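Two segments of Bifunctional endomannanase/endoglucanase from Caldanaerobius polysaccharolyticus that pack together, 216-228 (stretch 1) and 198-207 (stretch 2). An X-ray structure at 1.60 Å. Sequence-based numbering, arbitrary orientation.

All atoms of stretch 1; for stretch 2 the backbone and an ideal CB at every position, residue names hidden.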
# COMPACT_ATOMS: atom_id res chain seq x y z
N GLY A 216 -22.06 0.02 -13.85
CA GLY A 216 -22.64 1.03 -14.73
C GLY A 216 -21.77 2.21 -15.14
O GLY A 216 -22.29 3.21 -15.62
N LEU A 217 -20.46 2.10 -14.96
CA LEU A 217 -19.56 3.19 -15.33
C LEU A 217 -19.28 3.23 -16.83
O LEU A 217 -19.18 2.19 -17.48
CB LEU A 217 -18.23 3.08 -14.58
CG LEU A 217 -18.25 3.36 -13.07
CD1 LEU A 217 -16.85 3.17 -12.53
CD2 LEU A 217 -18.74 4.77 -12.80
N PRO A 218 -19.20 4.44 -17.40
CA PRO A 218 -18.93 4.61 -18.83
C PRO A 218 -17.44 4.40 -19.10
O PRO A 218 -16.64 4.41 -18.17
CB PRO A 218 -19.33 6.06 -19.08
CG PRO A 218 -18.94 6.73 -17.80
CD PRO A 218 -19.44 5.74 -16.76
N GLU A 219 -17.07 4.20 -20.36
CA GLU A 219 -15.67 4.01 -20.73
C GLU A 219 -14.91 5.26 -20.28
O GLU A 219 -15.27 6.38 -20.66
CB GLU A 219 -15.52 3.80 -22.24
CG GLU A 219 -14.12 3.39 -22.67
CD GLU A 219 -14.03 3.05 -24.15
OE1 GLU A 219 -14.95 2.39 -24.67
OE2 GLU A 219 -13.03 3.45 -24.78
N PRO A 220 -13.88 5.09 -19.44
CA PRO A 220 -13.08 6.21 -18.94
C PRO A 220 -12.44 7.09 -20.00
O PRO A 220 -11.92 6.60 -21.01
CB PRO A 220 -12.01 5.52 -18.09
CG PRO A 220 -12.67 4.28 -17.65
CD PRO A 220 -13.37 3.82 -18.90
N TYR A 221 -12.50 8.39 -19.75
CA TYR A 221 -11.90 9.40 -20.61
C TYR A 221 -11.26 10.36 -19.61
O TYR A 221 -11.69 10.44 -18.46
CB TYR A 221 -12.95 10.10 -21.48
CG TYR A 221 -14.13 10.66 -20.71
CD1 TYR A 221 -14.13 11.98 -20.27
CD2 TYR A 221 -15.23 9.86 -20.41
CE1 TYR A 221 -15.20 12.50 -19.55
CE2 TYR A 221 -16.31 10.37 -19.69
CZ TYR A 221 -16.28 11.68 -19.26
OH TYR A 221 -17.33 12.18 -18.52
N TYR A 222 -10.22 11.07 -20.03
CA TYR A 222 -9.53 11.98 -19.13
C TYR A 222 -8.74 13.00 -19.96
O TYR A 222 -8.21 12.66 -21.02
CB TYR A 222 -8.58 11.16 -18.24
CG TYR A 222 -8.04 11.91 -17.05
CD1 TYR A 222 -8.81 12.08 -15.90
CD2 TYR A 222 -6.77 12.48 -17.08
CE1 TYR A 222 -8.34 12.81 -14.81
CE2 TYR A 222 -6.29 13.21 -16.01
CZ TYR A 222 -7.08 13.38 -14.88
OH TYR A 222 -6.61 14.13 -13.83
N PRO A 223 -8.63 14.26 -19.48
CA PRO A 223 -9.16 14.82 -18.24
C PRO A 223 -10.66 15.15 -18.24
O PRO A 223 -11.36 14.90 -19.22
CB PRO A 223 -8.33 16.09 -18.08
CG PRO A 223 -8.20 16.55 -19.49
CD PRO A 223 -7.84 15.27 -20.21
N ASP A 224 -11.11 15.70 -17.12
CA ASP A 224 -12.50 16.11 -16.92
C ASP A 224 -13.51 14.96 -16.91
O ASP A 224 -14.60 15.06 -17.47
CB ASP A 224 -12.91 17.17 -17.95
CG ASP A 224 -12.06 18.43 -17.87
OD1 ASP A 224 -11.30 18.61 -16.89
OD2 ASP A 224 -12.15 19.26 -18.80
N LEU A 225 -13.14 13.87 -16.24
CA LEU A 225 -14.00 12.70 -16.14
C LEU A 225 -15.12 12.98 -15.15
O LEU A 225 -14.87 13.34 -14.00
CB LEU A 225 -13.20 11.47 -15.68
CG LEU A 225 -13.97 10.18 -15.39
CD1 LEU A 225 -14.69 9.70 -16.64
CD2 LEU A 225 -13.02 9.11 -14.89
N LEU A 226 -16.36 12.84 -15.62
CA LEU A 226 -17.52 13.07 -14.76
C LEU A 226 -17.80 11.78 -13.99
O LEU A 226 -18.03 10.73 -14.59
CB LEU A 226 -18.74 13.48 -15.61
CG LEU A 226 -20.00 14.03 -14.92
CD1 LEU A 226 -20.84 12.91 -14.34
CD2 LEU A 226 -19.62 15.05 -13.85
N TRP A 227 -17.76 11.87 -12.67
CA TRP A 227 -18.00 10.73 -11.80
C TRP A 227 -18.61 11.21 -10.49
O TRP A 227 -18.05 12.08 -9.82
CB TRP A 227 -16.68 9.99 -11.54
CG TRP A 227 -16.79 8.82 -10.60
CD1 TRP A 227 -17.69 7.79 -10.67
CD2 TRP A 227 -15.96 8.55 -9.47
NE1 TRP A 227 -17.47 6.90 -9.65
CE2 TRP A 227 -16.41 7.34 -8.90
CE3 TRP A 227 -14.87 9.21 -8.88
CZ2 TRP A 227 -15.81 6.78 -7.76
CZ3 TRP A 227 -14.28 8.66 -7.75
CH2 TRP A 227 -14.75 7.45 -7.21
N GLN A 228 -19.76 10.65 -10.13
CA GLN A 228 -20.47 11.01 -8.91
C GLN A 228 -20.84 12.49 -8.88
O GLN A 228 -20.82 13.13 -7.83
CB GLN A 228 -19.64 10.65 -7.67
CG GLN A 228 -19.37 9.16 -7.51
CD GLN A 228 -18.49 8.85 -6.31
OE1 GLN A 228 -17.57 9.60 -5.99
NE2 GLN A 228 -18.77 7.73 -5.65
N UNK A 198 -5.44 6.29 -6.36
CA UNK A 198 -6.41 5.52 -7.13
C UNK A 198 -7.60 6.37 -7.59
O UNK A 198 -8.52 5.85 -8.21
CB UNK A 198 -6.91 4.34 -6.30
N UNK A 199 -7.59 7.65 -7.25
CA UNK A 199 -8.69 8.53 -7.63
C UNK A 199 -8.41 9.23 -8.96
O UNK A 199 -7.30 9.70 -9.20
CB UNK A 199 -8.94 9.57 -6.53
N UNK A 200 -9.43 9.30 -9.83
CA UNK A 200 -10.78 8.78 -9.63
C UNK A 200 -10.89 7.27 -9.84
O UNK A 200 -10.36 6.73 -10.82
CB UNK A 200 -11.75 9.49 -10.58
N UNK A 201 -11.58 6.59 -8.93
CA UNK A 201 -11.77 5.14 -9.02
C UNK A 201 -12.44 4.73 -10.33
O UNK A 201 -12.22 3.62 -10.82
CB UNK A 201 -12.60 4.65 -7.84
N UNK A 202 -13.27 5.62 -10.88
CA UNK A 202 -13.97 5.35 -12.13
C UNK A 202 -13.00 5.11 -13.27
O UNK A 202 -13.35 4.48 -14.27
CB UNK A 202 -14.91 6.51 -12.48
N UNK A 203 -11.78 5.61 -13.12
CA UNK A 203 -10.74 5.44 -14.13
C UNK A 203 -9.79 4.31 -13.77
O UNK A 203 -9.61 3.37 -14.53
CB UNK A 203 -9.96 6.74 -14.31
N UNK A 204 -9.22 4.38 -12.57
CA UNK A 204 -8.24 3.39 -12.11
C UNK A 204 -8.78 1.99 -11.87
O UNK A 204 -8.05 1.01 -12.05
CB UNK A 204 -7.60 3.89 -10.81
N UNK A 205 -10.03 1.88 -11.42
CA UNK A 205 -10.63 0.58 -11.15
C UNK A 205 -11.78 0.25 -12.08
O UNK A 205 -12.69 -0.51 -11.72
CB UNK A 205 -11.12 0.52 -9.70
N UNK A 206 -11.74 0.81 -13.29
CA UNK A 206 -12.77 0.55 -14.29
C UNK A 206 -12.81 -0.95 -14.60
O UNK A 206 -11.78 -1.55 -14.92
CB UNK A 206 -12.51 1.36 -15.56
N UNK A 207 -13.99 -1.53 -14.46
CA UNK A 207 -14.22 -2.96 -14.69
C UNK A 207 -13.49 -3.88 -13.72
O UNK A 207 -13.20 -5.03 -14.04
CB UNK A 207 -13.80 -3.32 -16.12

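At position 198 no atom of stretch 1 lies within 5.5 Å of the ideal CB, so this contact sets no preference; the residue is Tyr 198, whose backbone O accepts a hydrogen bond from the side chain at 204. Position 199 also has an empty CB neighbourhood and a sideways CA-to-CB bond, so only a long side chain could reach across. Gln 199 does: its OE1 lies 3.2 Å from Trp 227 CZ3, at the edge of the indole near its plane. The same Gln 199 OE1 accepts a hydrogen bond from the backbone N of the residue at 201.

Position 200 points toward stretch 1, its ideal CB 3.6 Å from Trp 227 CE3 and 4.5 Å from Leu 225 CD2. A compact apolar group suits this surface, and the cis peptide bond before it, with phi of -78°, strongly favours proline. Pro 200 sits at the helix N-cap position, placing CB 3.7 Å from Trp 227 CE3 and CG 4.0 Å from Leu 225 CD2.

Position 201 has helical angles and a sideways CB 3.6 Å from Trp 227 CH2; many side chains would fit if they turned off the ring. Met 201 (m, m, m) touches CH2 with its CB, while its end leads away.

Position 202 is the most constrained. Its ideal CB points toward stretch 1, 3.5 Å from Trp 227 CG, 3.9 Å from Leu 217 CD1 and 4.0 Å from Leu 225 CD2, so a small residue is the natural choice. Ala 202 fills the site: its CB stands 3.5 Å from the centroid of the five-membered ring of Trp 227, 12° off the normal, a CH-pi contact. Its O shares water 1 with Pro 218 O, the water donating to both.

At 203 the sideways CB lies 3.9 Å from Leu 225 CD2, with Pro 220 and Tyr 222 beyond, favouring a branched or extended apolar chain. Leu 203 brings CD1 to 3.8 Å from Tyr 222 CD1 and CG to 4.3 Å from Pro 220 CB.

Positions 204 and 205 have no contact with stretch 1, leaving the choice open here. Thr 204 OG1 donates to Tyr 198 O (2.5 Å) and accepts from His 205 ND1 (3.0 Å).

Position 206 points toward stretch 1, its ideal CB 3.6 Å from Pro 220 CG; a flat ring could lie against the proline. Tyr 206 does so, with Pro 220 CD 3.3 Å from its centroid and 5° off the normal. Water 2 links its OH to Leu 217 O.

Position 207, sideways with positive phi (65°), would suit glycine, asparagine or other tolerant residues; it is Gln 207.

Stretch 2 198-207: YQPMALTHYQ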
# COMPACT_ATOMS: atom_id res chain seq x y z
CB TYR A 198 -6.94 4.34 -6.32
CG TYR A 198 -5.93 3.24 -6.05
CD1 TYR A 198 -5.20 2.67 -7.10
CD2 TYR A 198 -5.77 2.72 -4.77
CE1 TYR A 198 -4.34 1.60 -6.86
CE2 TYR A 198 -4.91 1.65 -4.53
CZ TYR A 198 -4.20 1.10 -5.58
OH TYR A 198 -3.38 0.01 -5.36
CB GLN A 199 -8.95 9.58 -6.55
CG GLN A 199 -9.40 8.99 -5.21
CD GLN A 199 -10.68 8.15 -5.31
OE1 GLN A 199 -11.41 8.20 -6.30
NE2 GLN A 199 -10.94 7.36 -4.27
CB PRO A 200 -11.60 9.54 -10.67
CG PRO A 200 -10.62 9.69 -11.80
CD PRO A 200 -9.35 10.09 -11.08
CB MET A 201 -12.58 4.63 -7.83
CG MET A 201 -11.86 4.68 -6.49
SD MET A 201 -10.54 3.46 -6.36
CE MET A 201 -11.47 2.01 -5.87
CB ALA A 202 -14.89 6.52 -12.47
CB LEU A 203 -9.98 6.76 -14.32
CG LEU A 203 -8.89 6.87 -15.40
CD1 LEU A 203 -8.73 8.33 -15.78
CD2 LEU A 203 -7.57 6.30 -14.93
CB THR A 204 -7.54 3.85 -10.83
OG1 THR A 204 -8.47 3.85 -9.74
CG2 THR A 204 -6.96 5.25 -11.00
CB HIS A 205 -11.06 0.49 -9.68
CG HIS A 205 -9.92 0.25 -8.73
ND1 HIS A 205 -8.90 1.16 -8.55
CD2 HIS A 205 -9.66 -0.79 -7.91
CE1 HIS A 205 -8.05 0.68 -7.65
NE2 HIS A 205 -8.49 -0.50 -7.25
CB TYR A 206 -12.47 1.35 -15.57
CG TYR A 206 -13.37 1.03 -16.74
CD1 TYR A 206 -14.74 1.31 -16.69
CD2 TYR A 206 -12.85 0.49 -17.91
CE1 TYR A 206 -15.57 1.05 -17.79
CE2 TYR A 206 -13.67 0.23 -19.01
CZ TYR A 206 -15.02 0.51 -18.94
OH TYR A 206 -15.82 0.26 -20.03
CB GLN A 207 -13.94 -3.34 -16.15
CG GLN A 207 -14.92 -2.71 -17.13
CD GLN A 207 -14.71 -3.16 -18.57
OE1 GLN A 207 -13.61 -3.54 -18.96
NE2 GLN A 207 -15.78 -3.12 -19.36
O HOH W 1 -15.70 5.81 -15.93
O HOH W 2 -18.74 0.81 -19.97
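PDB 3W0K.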